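Local coordinates for maltose/maltodextrin-binding protein (Thermus thermophilus, PDB 2GH9), which binds maltotriose in the cleft between its two lobes as a periplasmic-type solute-binding protein and probably hands the sugar to a membrane transporter, at residues A[150-153]-A[157-160]; A[108-113]-A[294-299]; A[180-185]-A[338-343]; A[49-54]-A[274-279]; A[19-24]-A[30-35]. All blocks are in the same frame, centred on the assembly; numbering follows the deposited sequence.

Contact 1: A[150-153]-A[157-160]; sequences LYNI and YFNF. With GLC (alpha-D-glucopyranose), chain B; GLC (alpha-D-glucopyranose), chain C.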
# COMPACT_ATOMS: atom_id res chain seq x y z
N LEU A 150 -7.10 -10.98 12.40
CA LEU A 150 -5.68 -10.83 12.48
C LEU A 150 -5.24 -9.80 11.43
O LEU A 150 -5.89 -9.64 10.41
CB LEU A 150 -4.96 -12.16 12.23
CG LEU A 150 -5.09 -13.27 13.30
CD1 LEU A 150 -4.28 -14.53 12.85
CD2 LEU A 150 -4.61 -12.74 14.65
N TYR A 151 -4.14 -9.12 11.73
CA TYR A 151 -3.51 -8.19 10.77
C TYR A 151 -2.09 -7.84 11.22
O TYR A 151 -1.70 -8.14 12.35
CB TYR A 151 -4.38 -6.92 10.58
CG TYR A 151 -4.19 -5.81 11.60
CD1 TYR A 151 -4.57 -6.00 12.92
CD2 TYR A 151 -3.66 -4.57 11.24
CE1 TYR A 151 -4.40 -5.01 13.86
CE2 TYR A 151 -3.48 -3.56 12.19
CZ TYR A 151 -3.87 -3.80 13.51
OH TYR A 151 -3.74 -2.86 14.48
N ASN A 152 -1.34 -7.20 10.32
CA ASN A 152 0.01 -6.75 10.62
C ASN A 152 0.01 -5.58 11.61
O ASN A 152 0.23 -4.44 11.25
CB ASN A 152 0.74 -6.39 9.30
CG ASN A 152 2.22 -6.24 9.47
OD1 ASN A 152 2.78 -6.44 10.56
ND2 ASN A 152 2.90 -5.88 8.37
N ILE A 153 -0.19 -5.91 12.88
CA ILE A 153 -0.46 -4.94 13.94
C ILE A 153 0.65 -3.93 14.20
O ILE A 153 0.39 -2.80 14.61
CB ILE A 153 -0.87 -5.71 15.25
CG1 ILE A 153 -1.32 -4.76 16.36
CG2 ILE A 153 0.24 -6.63 15.75
CD1 ILE A 153 -2.16 -5.47 17.42
N TYR A 157 1.66 1.97 8.22
CA TYR A 157 0.72 1.98 7.06
C TYR A 157 -0.62 1.24 7.33
O TYR A 157 -1.69 1.78 7.09
CB TYR A 157 1.42 1.36 5.85
CG TYR A 157 0.57 1.17 4.61
CD1 TYR A 157 0.51 2.16 3.66
CD2 TYR A 157 -0.11 -0.03 4.38
CE1 TYR A 157 -0.22 2.00 2.51
CE2 TYR A 157 -0.87 -0.20 3.25
CZ TYR A 157 -0.91 0.82 2.29
OH TYR A 157 -1.65 0.70 1.13
N PHE A 158 -0.56 0.02 7.84
CA PHE A 158 -1.80 -0.75 8.10
C PHE A 158 -2.70 -0.08 9.14
O PHE A 158 -3.94 -0.14 9.06
CB PHE A 158 -1.44 -2.17 8.55
CG PHE A 158 -1.13 -3.10 7.42
CD1 PHE A 158 -2.06 -4.06 7.03
CD2 PHE A 158 0.07 -3.03 6.75
CE1 PHE A 158 -1.79 -4.91 6.00
CE2 PHE A 158 0.34 -3.88 5.71
CZ PHE A 158 -0.58 -4.84 5.35
N ASN A 159 -2.07 0.57 10.11
CA ASN A 159 -2.75 1.26 11.21
C ASN A 159 -3.19 2.69 10.94
O ASN A 159 -3.93 3.25 11.74
CB ASN A 159 -1.86 1.25 12.46
CG ASN A 159 -1.86 -0.08 13.14
OD1 ASN A 159 -2.90 -0.52 13.62
ND2 ASN A 159 -0.73 -0.76 13.13
N PHE A 160 -2.75 3.30 9.83
CA PHE A 160 -3.11 4.69 9.57
C PHE A 160 -4.61 4.94 9.67
O PHE A 160 -5.02 5.96 10.21
CB PHE A 160 -2.58 5.21 8.23
CG PHE A 160 -3.13 6.57 7.89
CD1 PHE A 160 -2.74 7.69 8.63
CD2 PHE A 160 -4.10 6.73 6.91
CE1 PHE A 160 -3.26 8.93 8.35
CE2 PHE A 160 -4.64 7.99 6.65
CZ PHE A 160 -4.21 9.08 7.38
C1 GLC B . 1.81 -3.06 0.87
C2 GLC B . 1.59 -1.75 0.13
C3 GLC B . 2.74 -0.77 0.47
C4 GLC B . 2.96 -0.61 1.97
C5 GLC B . 3.07 -1.98 2.64
C6 GLC B . 3.13 -1.84 4.16
O2 GLC B . 1.59 -1.98 -1.28
O3 GLC B . 2.51 0.48 -0.13
O4 GLC B . 4.16 0.16 2.21
O5 GLC B . 1.95 -2.82 2.27
O6 GLC B . 3.83 -2.93 4.78
C1 GLC C . 3.90 1.43 2.80
C2 GLC C . 4.81 2.41 2.08
C3 GLC C . 6.27 2.10 2.39
C4 GLC C . 6.46 2.07 3.90
C5 GLC C . 5.49 1.10 4.59
C6 GLC C . 5.57 1.14 6.12
O2 GLC C . 4.59 2.35 0.65
O3 GLC C . 7.11 3.10 1.81
O4 GLC C . 7.81 1.70 4.16
O5 GLC C . 4.15 1.42 4.22
O6 GLC C . 5.01 -0.08 6.65
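Asn159 spends both ends of its amide on the 150-153 loop. Its OD1 accepts the hydroxyl hydrogen of Tyr151, OH to OD1 being 2.6 Å, and the donor lies in the carbonyl plane on a lone pair. Its ND2 gives a hydrogen bond to Ile153 O, 2.8 Å away; that carbonyl is met from above its plane, although the oxygen sits nearly within the plane of the amide. ND2 also donates to Asp155 O, between the segments. Ring and amide planes of Tyr151 and Asn159 stand 75° apart, the amide coming to the phenol edge. Nearby, Asn152 CB rests over the centre of the Phe158 ring, 4.1 Å from its centroid, a CH-pi contact. The helix also faces the ligand: Phe158 turns a ring edge to O6 of the chain B glucose, and with Tyr157 CG anti to the backbone N (chi1 175°) a face of that ring turns to the same sugar, whose C4 stands 3.8 Å above the ring centre. A serine at Tyr157 would probably leave that face of the glucose without its stacking partner. A tyrosine ring against a glucose at a helix start is consistent with the aromatic stacking of maltodextrin-binding sites.

Contact 2: A[108-113]-A[294-299]; sequences LPAFAE and RNLVAF. With GLC (alpha-D-glucopyranose), chain B.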
# COMPACT_ATOMS: atom_id res chain seq x y z
N LEU A 108 5.11 5.83 -14.44
CA LEU A 108 3.83 5.56 -15.09
C LEU A 108 2.89 4.96 -14.06
O LEU A 108 3.14 3.84 -13.63
CB LEU A 108 4.00 4.57 -16.24
CG LEU A 108 5.02 4.93 -17.32
CD1 LEU A 108 5.02 3.85 -18.38
CD2 LEU A 108 4.71 6.29 -17.90
N PRO A 109 1.84 5.72 -13.65
CA PRO A 109 0.89 5.23 -12.66
C PRO A 109 0.09 4.07 -13.22
O PRO A 109 -0.41 4.13 -14.36
CB PRO A 109 -0.03 6.44 -12.41
CG PRO A 109 0.65 7.61 -12.99
CD PRO A 109 1.48 7.07 -14.12
N ALA A 110 -0.03 3.00 -12.43
CA ALA A 110 -0.63 1.77 -12.93
C ALA A 110 -1.82 1.31 -12.11
O ALA A 110 -2.91 1.10 -12.65
CB ALA A 110 0.45 0.67 -13.03
N PHE A 111 -1.62 1.14 -10.80
CA PHE A 111 -2.62 0.52 -9.94
C PHE A 111 -2.85 1.30 -8.67
O PHE A 111 -1.92 1.95 -8.14
CB PHE A 111 -2.20 -0.91 -9.58
CG PHE A 111 -1.70 -1.71 -10.75
CD1 PHE A 111 -2.57 -2.11 -11.75
CD2 PHE A 111 -0.36 -2.05 -10.85
CE1 PHE A 111 -2.10 -2.83 -12.86
CE2 PHE A 111 0.10 -2.78 -11.94
CZ PHE A 111 -0.78 -3.16 -12.94
N ALA A 112 -4.08 1.29 -8.20
CA ALA A 112 -4.43 1.90 -6.93
C ALA A 112 -4.79 0.80 -5.95
O ALA A 112 -5.27 -0.27 -6.34
CB ALA A 112 -5.59 2.87 -7.11
N GLU A 113 -4.55 1.06 -4.67
CA GLU A 113 -4.74 0.06 -3.65
C GLU A 113 -4.96 0.72 -2.30
O GLU A 113 -4.56 1.85 -2.08
CB GLU A 113 -3.50 -0.81 -3.56
CG GLU A 113 -2.23 -0.02 -3.22
CD GLU A 113 -0.97 -0.81 -3.40
OE1 GLU A 113 -1.06 -1.86 -4.04
OE2 GLU A 113 0.12 -0.40 -2.90
N ARG A 294 -5.68 -3.08 -21.49
CA ARG A 294 -5.78 -4.53 -21.50
C ARG A 294 -4.89 -5.21 -20.47
O ARG A 294 -5.30 -6.18 -19.81
CB ARG A 294 -5.43 -5.04 -22.90
CG ARG A 294 -5.76 -6.49 -23.15
CD ARG A 294 -5.75 -6.79 -24.65
NE ARG A 294 -6.74 -5.95 -25.35
CZ ARG A 294 -7.95 -6.35 -25.76
NH1 ARG A 294 -8.36 -7.61 -25.60
NH2 ARG A 294 -8.74 -5.47 -26.37
N ASN A 295 -3.66 -4.72 -20.34
CA ASN A 295 -2.74 -5.29 -19.35
C ASN A 295 -3.11 -4.91 -17.90
O ASN A 295 -2.98 -5.73 -17.00
CB ASN A 295 -1.29 -4.94 -19.67
CG ASN A 295 -0.55 -6.10 -20.27
OD1 ASN A 295 -0.87 -7.26 -20.01
ND2 ASN A 295 0.45 -5.82 -21.07
N LEU A 296 -3.57 -3.69 -17.69
CA LEU A 296 -4.05 -3.28 -16.37
C LEU A 296 -5.23 -4.15 -15.91
O LEU A 296 -5.27 -4.56 -14.74
CB LEU A 296 -4.44 -1.82 -16.37
CG LEU A 296 -3.31 -0.81 -16.54
CD1 LEU A 296 -3.88 0.57 -16.48
CD2 LEU A 296 -2.19 -0.97 -15.51
N VAL A 297 -6.15 -4.46 -16.84
CA VAL A 297 -7.30 -5.32 -16.57
C VAL A 297 -6.82 -6.73 -16.25
O VAL A 297 -7.25 -7.31 -15.27
CB VAL A 297 -8.37 -5.35 -17.73
CG1 VAL A 297 -9.37 -6.48 -17.52
CG2 VAL A 297 -9.13 -4.05 -17.82
N ALA A 298 -5.91 -7.25 -17.07
CA ALA A 298 -5.33 -8.57 -16.85
C ALA A 298 -4.69 -8.69 -15.47
O ALA A 298 -4.93 -9.65 -14.74
CB ALA A 298 -4.29 -8.86 -17.93
N PHE A 299 -3.91 -7.68 -15.10
CA PHE A 299 -3.28 -7.69 -13.79
C PHE A 299 -4.34 -7.73 -12.68
O PHE A 299 -4.19 -8.46 -11.73
CB PHE A 299 -2.36 -6.47 -13.64
CG PHE A 299 -1.44 -6.52 -12.45
CD1 PHE A 299 -0.38 -7.42 -12.41
CD2 PHE A 299 -1.61 -5.66 -11.37
CE1 PHE A 299 0.50 -7.45 -11.35
CE2 PHE A 299 -0.71 -5.68 -10.27
CZ PHE A 299 0.34 -6.55 -10.27
C1 GLC B . 1.81 -3.06 0.87
C2 GLC B . 1.59 -1.75 0.13
C3 GLC B . 2.74 -0.77 0.47
C4 GLC B . 2.96 -0.61 1.97
C5 GLC B . 3.07 -1.98 2.64
C6 GLC B . 3.13 -1.84 4.16
O2 GLC B . 1.59 -1.98 -1.28
O3 GLC B . 2.51 0.48 -0.13
O4 GLC B . 4.16 0.16 2.21
O5 GLC B . 1.95 -2.82 2.27
O6 GLC B . 3.83 -2.93 4.78
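Glu113 OE2 is gripped by two donors: O2 of the chain B glucose, at 2.7 Å from OE2, and the side-chain NE2 of Gln269. The other carboxylate oxygen, OE1, pairs with Arg305 in a salt bridge, which is likely to favour the charged form of the acid. CG of Glu113 falls between the backbone N and the carbonyl carbon (chi1 59°), and from there the extended chain carries the carboxylate to the sugar. Two residues back along the strand, the rings of Phe111 and Phe299 form an offset stack, with centroids 4.2 Å apart and planes inclined by 25°. Phe299 lies on one face of the Phe111 ring, while Ala110 CB sits over the opposite face near the rim. Both Ala110 and Phe111 face Gln269 of the antiparallel strand 265-273, a classic beta bulge in strand 104-113, whose C-terminal residue Glu113 reaches the sugar. Helix 293-302 packs against strand 104-113, the axes of the two short segments approaching to 9.3 Å at a crossing angle of -29°. One turn earlier on the helix than Phe299, Leu296 lies against the strand. Its CD2 reaches Ala110 CB at 4.0 Å and also leans on the Phe111 ring, whose CE1 is its nearest aromatic atom. Trp16 and Phe9 meet the Phe299 ring from outside the two segments.

Contact 3: A[180-185]-A[338-343]; sequences LDPTKL and IPEMGK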
# COMPACT_ATOMS: atom_id res chain seq x y z
N LEU A 180 1.82 20.28 1.64
CA LEU A 180 2.09 19.68 2.95
C LEU A 180 3.24 20.39 3.64
O LEU A 180 4.23 20.75 3.00
CB LEU A 180 2.41 18.20 2.82
CG LEU A 180 1.32 17.29 2.25
CD1 LEU A 180 1.95 15.97 1.87
CD2 LEU A 180 0.16 17.08 3.23
N ASP A 181 3.10 20.60 4.94
CA ASP A 181 4.18 21.09 5.77
C ASP A 181 4.69 19.92 6.58
O ASP A 181 3.99 19.44 7.48
CB ASP A 181 3.72 22.24 6.68
CG ASP A 181 4.83 22.76 7.60
OD1 ASP A 181 5.99 22.32 7.48
OD2 ASP A 181 4.54 23.62 8.47
N PRO A 182 5.91 19.44 6.27
CA PRO A 182 6.53 18.36 7.04
C PRO A 182 6.90 18.72 8.48
O PRO A 182 7.23 17.83 9.26
CB PRO A 182 7.78 18.01 6.22
CG PRO A 182 8.05 19.19 5.39
CD PRO A 182 6.76 19.90 5.16
N THR A 183 6.84 20.00 8.82
CA THR A 183 7.11 20.44 10.19
C THR A 183 5.91 20.23 11.12
O THR A 183 6.06 20.27 12.35
CB THR A 183 7.53 21.93 10.24
OG1 THR A 183 6.39 22.77 10.02
CG2 THR A 183 8.63 22.22 9.21
N LYS A 184 4.72 20.00 10.54
CA LYS A 184 3.48 19.84 11.30
C LYS A 184 2.85 18.43 11.17
O LYS A 184 1.98 18.20 10.33
CB LYS A 184 2.46 20.89 10.84
CG LYS A 184 2.82 22.34 11.24
CD LYS A 184 1.93 23.33 10.46
CE LYS A 184 2.40 24.78 10.63
NZ LYS A 184 2.01 25.60 9.43
N LEU A 185 3.30 17.50 12.02
CA LEU A 185 2.70 16.17 12.05
C LEU A 185 1.26 16.27 12.52
O LEU A 185 0.91 17.19 13.27
CB LEU A 185 3.44 15.23 13.00
CG LEU A 185 4.75 14.56 12.61
CD1 LEU A 185 5.19 13.68 13.77
CD2 LEU A 185 4.63 13.74 11.34
N ILE A 338 6.18 13.23 -0.61
CA ILE A 338 7.34 14.11 -0.33
C ILE A 338 8.51 13.35 0.29
O ILE A 338 8.33 12.29 0.91
CB ILE A 338 6.95 15.32 0.57
CG1 ILE A 338 6.35 14.88 1.91
CG2 ILE A 338 6.00 16.22 -0.18
CD1 ILE A 338 6.19 16.02 2.91
N PRO A 339 9.74 13.87 0.11
CA PRO A 339 10.91 13.13 0.58
C PRO A 339 10.88 12.75 2.05
O PRO A 339 11.38 11.69 2.42
CB PRO A 339 12.06 14.10 0.29
CG PRO A 339 11.58 14.92 -0.83
CD PRO A 339 10.13 15.12 -0.57
N GLU A 340 10.29 13.62 2.86
CA GLU A 340 10.24 13.48 4.31
C GLU A 340 9.41 12.28 4.79
O GLU A 340 9.64 11.75 5.88
CB GLU A 340 9.68 14.77 4.91
CG GLU A 340 10.62 15.98 4.74
CD GLU A 340 10.42 16.78 3.45
OE1 GLU A 340 9.56 16.43 2.61
OE2 GLU A 340 11.14 17.78 3.28
N MET A 341 8.47 11.83 3.96
CA MET A 341 7.69 10.63 4.29
C MET A 341 8.60 9.44 4.66
O MET A 341 8.29 8.68 5.57
CB MET A 341 6.74 10.26 3.12
CG MET A 341 5.56 9.42 3.51
SD MET A 341 4.63 10.02 4.95
CE MET A 341 4.93 8.70 6.13
N GLY A 342 9.73 9.29 3.97
CA GLY A 342 10.70 8.22 4.27
C GLY A 342 11.22 8.22 5.70
O GLY A 342 11.55 7.16 6.26
N LYS A 343 11.29 9.41 6.29
CA LYS A 343 11.71 9.59 7.69
C LYS A 343 10.63 9.19 8.72
O LYS A 343 10.97 8.84 9.85
CB LYS A 343 12.11 11.06 7.95
CG LYS A 343 13.53 11.43 7.49
CD LYS A 343 13.53 12.12 6.13
CE LYS A 343 14.81 12.96 5.90
NZ LYS A 343 14.79 13.61 4.54
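A beta hairpin, strands 172-175 and 179-181, runs into a type I turn at Asp181-Lys184, and this corner leans on a second type I turn, Ile338-Met341, at the start of helix 341-357. Pro182 and Ile338 contribute nearly equal shares of the touching surface. Pro182 CB lies 3.8 Å from Glu340 CG, and its CG is 3.9 Å from Glu340 CD, the proline ring crossing the glutamate chain at a slant. The bend of the Glu340 chain at chi2 (89°) brings CD over toward Pro182 CG. Beside them, Ile338 CD1 approaches Pro182 CB at 4.2 Å and Leu180 CB at 4.4 Å, so a single methyl spans the strand end and the turn. Asp181 opens its turn as an Asx turn: its OD1 accepts from Thr183 N at 2.8 Å, met from above the carboxylate plane. Asp181 OD2 forms a salt bridge with Lys184 NZ, which has a second partner in Asp175. Phe172 of the hairpin touches Ile338, and Ile378 of the C-terminal helix 363-378 touches both Pro182 and Glu340.

Contact 4: A[49-54]-A[274-279]; sequences GAPQGQ and NAYSKN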
# COMPACT_ATOMS: atom_id res chain seq x y z
N GLY A 49 22.10 1.85 -5.31
CA GLY A 49 22.67 1.19 -6.48
C GLY A 49 22.59 1.95 -7.81
O GLY A 49 23.45 1.80 -8.66
N ALA A 50 21.55 2.75 -8.00
CA ALA A 50 21.29 3.32 -9.31
C ALA A 50 22.49 4.12 -9.84
O ALA A 50 22.96 3.86 -10.96
CB ALA A 50 20.01 4.18 -9.30
N PRO A 51 22.99 5.07 -9.05
CA PRO A 51 24.10 5.91 -9.52
C PRO A 51 25.43 5.19 -9.63
O PRO A 51 26.36 5.75 -10.20
CB PRO A 51 24.17 7.03 -8.46
CG PRO A 51 23.00 6.85 -7.58
CD PRO A 51 22.56 5.44 -7.69
N GLN A 52 25.52 3.97 -9.10
CA GLN A 52 26.72 3.14 -9.23
C GLN A 52 26.66 2.12 -10.38
O GLN A 52 27.56 1.33 -10.52
CB GLN A 52 26.96 2.40 -7.91
CG GLN A 52 27.42 3.34 -6.80
CD GLN A 52 27.55 2.64 -5.46
OE1 GLN A 52 28.66 2.28 -5.04
NE2 GLN A 52 26.42 2.44 -4.79
N GLY A 53 25.61 2.16 -11.20
CA GLY A 53 25.42 1.16 -12.25
C GLY A 53 24.93 -0.21 -11.79
O GLY A 53 25.00 -1.19 -12.55
N GLN A 54 24.43 -0.28 -10.55
CA GLN A 54 24.14 -1.56 -9.87
C GLN A 54 22.64 -1.88 -9.71
O GLN A 54 22.30 -2.95 -9.15
CB GLN A 54 24.75 -1.57 -8.47
CG GLN A 54 26.28 -1.52 -8.37
CD GLN A 54 26.72 -1.13 -6.97
OE1 GLN A 54 25.96 -0.52 -6.23
NE2 GLN A 54 27.94 -1.49 -6.60
N ASN A 274 14.95 3.58 -14.38
CA ASN A 274 16.23 3.99 -13.83
C ASN A 274 16.88 5.07 -14.71
O ASN A 274 17.16 4.82 -15.89
CB ASN A 274 17.14 2.77 -13.74
CG ASN A 274 18.43 3.02 -13.00
OD1 ASN A 274 18.79 4.15 -12.71
ND2 ASN A 274 19.13 1.94 -12.65
N ALA A 275 17.12 6.25 -14.13
CA ALA A 275 17.76 7.35 -14.84
C ALA A 275 19.17 6.98 -15.36
O ALA A 275 19.69 7.61 -16.28
CB ALA A 275 17.83 8.59 -13.95
N TYR A 276 19.76 5.94 -14.77
CA TYR A 276 21.08 5.45 -15.15
C TYR A 276 21.03 4.19 -16.01
O TYR A 276 22.05 3.51 -16.20
CB TYR A 276 21.89 5.16 -13.89
CG TYR A 276 22.20 6.40 -13.12
CD1 TYR A 276 23.34 7.14 -13.40
CD2 TYR A 276 21.35 6.85 -12.13
CE1 TYR A 276 23.62 8.30 -12.70
CE2 TYR A 276 21.63 7.99 -11.42
CZ TYR A 276 22.77 8.72 -11.71
OH TYR A 276 23.05 9.87 -10.99
N SER A 277 19.85 3.86 -16.53
CA SER A 277 19.74 2.72 -17.43
C SER A 277 20.63 2.91 -18.65
O SER A 277 20.52 3.92 -19.33
CB SER A 277 18.31 2.52 -17.89
OG SER A 277 18.23 1.37 -18.72
N LYS A 278 21.47 1.93 -18.94
CA LYS A 278 22.16 1.85 -20.24
C LYS A 278 21.29 1.36 -21.42
O LYS A 278 21.84 1.08 -22.50
CB LYS A 278 23.41 0.97 -20.13
CG LYS A 278 24.39 1.41 -19.05
CD LYS A 278 24.62 2.92 -19.10
CE LYS A 278 25.74 3.37 -18.16
NZ LYS A 278 25.83 4.85 -18.18
N ASN A 279 19.97 1.27 -21.21
CA ASN A 279 19.03 0.83 -22.25
C ASN A 279 17.65 1.47 -22.03
O ASN A 279 16.62 0.77 -22.04
CB ASN A 279 18.91 -0.72 -22.25
CG ASN A 279 20.07 -1.41 -22.98
OD1 ASN A 279 20.52 -0.96 -24.04
ND2 ASN A 279 20.55 -2.52 -22.41
O HOH W 1 22.24 1.58 -12.21
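Pro51 sets CA, the ring atom shared with its backbone, over the centre of the Tyr276 ring: CA lies 3.7 Å from the ring centroid and 9° off the normal, a CH-pi contact. The proline CB adds a touch on the phenol end, 3.9 Å from Tyr276 CZ. Ala50 meets the other half of the tyrosine, its carbonyl O lying 3.4 Å from Tyr276 CB. The polar link between the segments runs through a water, which donates to Ala50 O at 2.7 Å and accepts from Asn274 ND2 at 3.2 Å. That amide has further partners. ND2 also donates to Ala56 O, while OD1 accepts from Tyr276 N at 2.9 Å, the donor standing above the carbonyl plane; OD1 rests against Ala50 CB, 3.6 Å away. An alanine at Asn274 would be likely to leave Ala56 O and the water without this donor, and Tyr276 N without the Asx acceptor, loosening the turn that presents the ring. Two chain reversals thus meet: a Schellman motif ending helix 39-49, with Gly53 N on Ala50 O and Gln54 N on Gly49 O, and an Asx turn in a type I beta turn after strand 265-273.

Contact 5: A[19-24]-A[30-35]; sequences EQARTF and TKVEVV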
# COMPACT_ATOMS: atom_id res chain seq x y z
N GLU A 19 5.09 -13.29 -17.94
CA GLU A 19 4.45 -13.44 -19.24
C GLU A 19 4.65 -12.21 -20.11
O GLU A 19 4.99 -12.34 -21.29
CB GLU A 19 2.94 -13.70 -19.12
CG GLU A 19 2.24 -13.84 -20.50
CD GLU A 19 0.74 -13.84 -20.46
OE1 GLU A 19 0.15 -13.92 -19.35
OE2 GLU A 19 0.13 -13.76 -21.56
N GLN A 20 4.41 -11.03 -19.54
CA GLN A 20 4.62 -9.79 -20.29
C GLN A 20 6.08 -9.64 -20.73
O GLN A 20 6.36 -9.08 -21.79
CB GLN A 20 4.15 -8.55 -19.50
CG GLN A 20 2.72 -8.59 -18.95
CD GLN A 20 1.75 -9.47 -19.76
OE1 GLN A 20 1.14 -10.40 -19.23
NE2 GLN A 20 1.62 -9.16 -21.05
N ALA A 21 7.00 -10.13 -19.90
CA ALA A 21 8.42 -10.07 -20.20
C ALA A 21 8.76 -10.99 -21.38
O ALA A 21 9.56 -10.64 -22.26
CB ALA A 21 9.26 -10.43 -18.98
N ARG A 22 8.15 -12.19 -21.37
CA ARG A 22 8.32 -13.14 -22.47
C ARG A 22 7.76 -12.55 -23.77
O ARG A 22 8.46 -12.48 -24.78
CB ARG A 22 7.64 -14.49 -22.13
CG ARG A 22 8.43 -15.35 -21.14
CD ARG A 22 7.96 -16.79 -21.12
NE ARG A 22 6.54 -16.88 -20.78
CZ ARG A 22 6.05 -17.00 -19.54
NH1 ARG A 22 6.86 -17.06 -18.48
NH2 ARG A 22 4.74 -17.06 -19.36
N THR A 23 6.52 -12.08 -23.72
CA THR A 23 5.88 -11.41 -24.85
C THR A 23 6.69 -10.23 -25.44
O THR A 23 6.76 -10.09 -26.66
CB THR A 23 4.47 -10.94 -24.48
OG1 THR A 23 3.69 -12.06 -24.06
CG2 THR A 23 3.79 -10.29 -25.65
N PHE A 24 7.31 -9.41 -24.58
CA PHE A 24 8.16 -8.30 -25.05
C PHE A 24 9.42 -8.78 -25.76
O PHE A 24 9.91 -8.10 -26.65
CB PHE A 24 8.58 -7.38 -23.90
CG PHE A 24 9.20 -6.09 -24.35
CD1 PHE A 24 8.41 -5.07 -24.87
CD2 PHE A 24 10.56 -5.87 -24.22
CE1 PHE A 24 8.98 -3.86 -25.27
CE2 PHE A 24 11.14 -4.66 -24.62
CZ PHE A 24 10.34 -3.66 -25.14
N THR A 30 14.29 -7.99 -27.35
CA THR A 30 15.03 -7.64 -26.13
C THR A 30 14.64 -8.59 -25.02
O THR A 30 13.45 -8.71 -24.69
CB THR A 30 14.74 -6.20 -25.68
OG1 THR A 30 14.97 -5.31 -26.77
CG2 THR A 30 15.64 -5.81 -24.50
N LYS A 31 15.64 -9.27 -24.46
CA LYS A 31 15.45 -10.16 -23.31
C LYS A 31 15.12 -9.34 -22.05
O LYS A 31 15.74 -8.32 -21.79
CB LYS A 31 16.71 -11.02 -23.08
CG LYS A 31 16.78 -12.24 -24.03
CD LYS A 31 18.15 -12.95 -24.05
CE LYS A 31 18.33 -13.97 -22.92
NZ LYS A 31 19.71 -14.58 -22.92
N VAL A 32 14.10 -9.78 -21.31
CA VAL A 32 13.72 -9.14 -20.05
C VAL A 32 13.92 -10.12 -18.89
O VAL A 32 13.30 -11.20 -18.88
CB VAL A 32 12.27 -8.67 -20.06
CG1 VAL A 32 11.91 -7.98 -18.71
CG2 VAL A 32 12.02 -7.73 -21.22
N GLU A 33 14.79 -9.76 -17.95
CA GLU A 33 14.99 -10.57 -16.75
C GLU A 33 14.17 -10.00 -15.57
O GLU A 33 14.38 -8.87 -15.15
CB GLU A 33 16.48 -10.72 -16.38
CG GLU A 33 16.74 -12.01 -15.51
CD GLU A 33 18.07 -12.02 -14.76
OE1 GLU A 33 19.10 -11.55 -15.31
OE2 GLU A 33 18.09 -12.51 -13.60
N VAL A 34 13.23 -10.80 -15.07
CA VAL A 34 12.43 -10.41 -13.91
C VAL A 34 13.16 -10.90 -12.64
O VAL A 34 13.41 -12.09 -12.48
CB VAL A 34 11.00 -10.96 -14.05
CG1 VAL A 34 10.13 -10.58 -12.82
CG2 VAL A 34 10.38 -10.44 -15.36
N VAL A 35 13.53 -9.97 -11.78
CA VAL A 35 14.28 -10.26 -10.56
C VAL A 35 13.38 -9.90 -9.36
O VAL A 35 12.91 -8.76 -9.24
CB VAL A 35 15.65 -9.51 -10.53
CG1 VAL A 35 16.39 -9.70 -9.21
CG2 VAL A 35 16.55 -9.99 -11.69
O HOH W 2 12.38 -11.76 -21.94
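Helix segment 19-24 and strand segment 32-35 run almost antiparallel, at 166°, with their axes 8.2 Å apart at the closest approach. The backbones come nearest at Ala21 and Val32, whose alpha carbons are 5.4 Å apart. A water fills in between the polar backbone atoms there: it accepts from Val32 N at 2.7 Å and lies 3.1 Å from Ala21 O. Ala21 CB packs between two valines, touching Val32 CG1 at 3.6 Å and Val34 CG2 at 3.8 Å, both on the same face of the strand. One turn further on, Phe24 swings its ring out with CG anti to the backbone N (chi1 -168°). Its CD2 meets Val32 CG2 at 3.8 Å, and its CE2 comes within 4.1 Å of Thr30 CB; the phenylalanine and threonine chains lie side by side and point the same way. Val32 is therefore divided between two helix residues, CG1 going to Ala21 and CG2 to Phe24. Helix and strand form the last two elements of the beta-alpha-beta unit of strand 3-7, helix 11-26 and strand 32-36; strand 3-7 pairs parallel to strand 32-36, and helix 280-290 brings Phe286 against both Phe24 and Val32.

From the N terminus, contact 5 closes first, a short local loop within the first beta-alpha-beta unit. Contacts 4 and 2 then open in turn, at 49-54 and 108-113, and contact 1 closes its own small loop, inside both spans, before contact 3 opens at 180-185. The three long-range loops now close in the order in which they opened, at 274-279, 294-299 and 338-343, so contacts 4, 2 and 3 all cross one another. Contacts 2, 4 and 5 lie around the large sheet, and contacts 2 and 5 touch where Asn295 packs on Gln20. Contacts 1 and 2, with centres about 24 Å apart, both reach the chain B glucose, while contact 3 joins the small hairpin to helix 341-357.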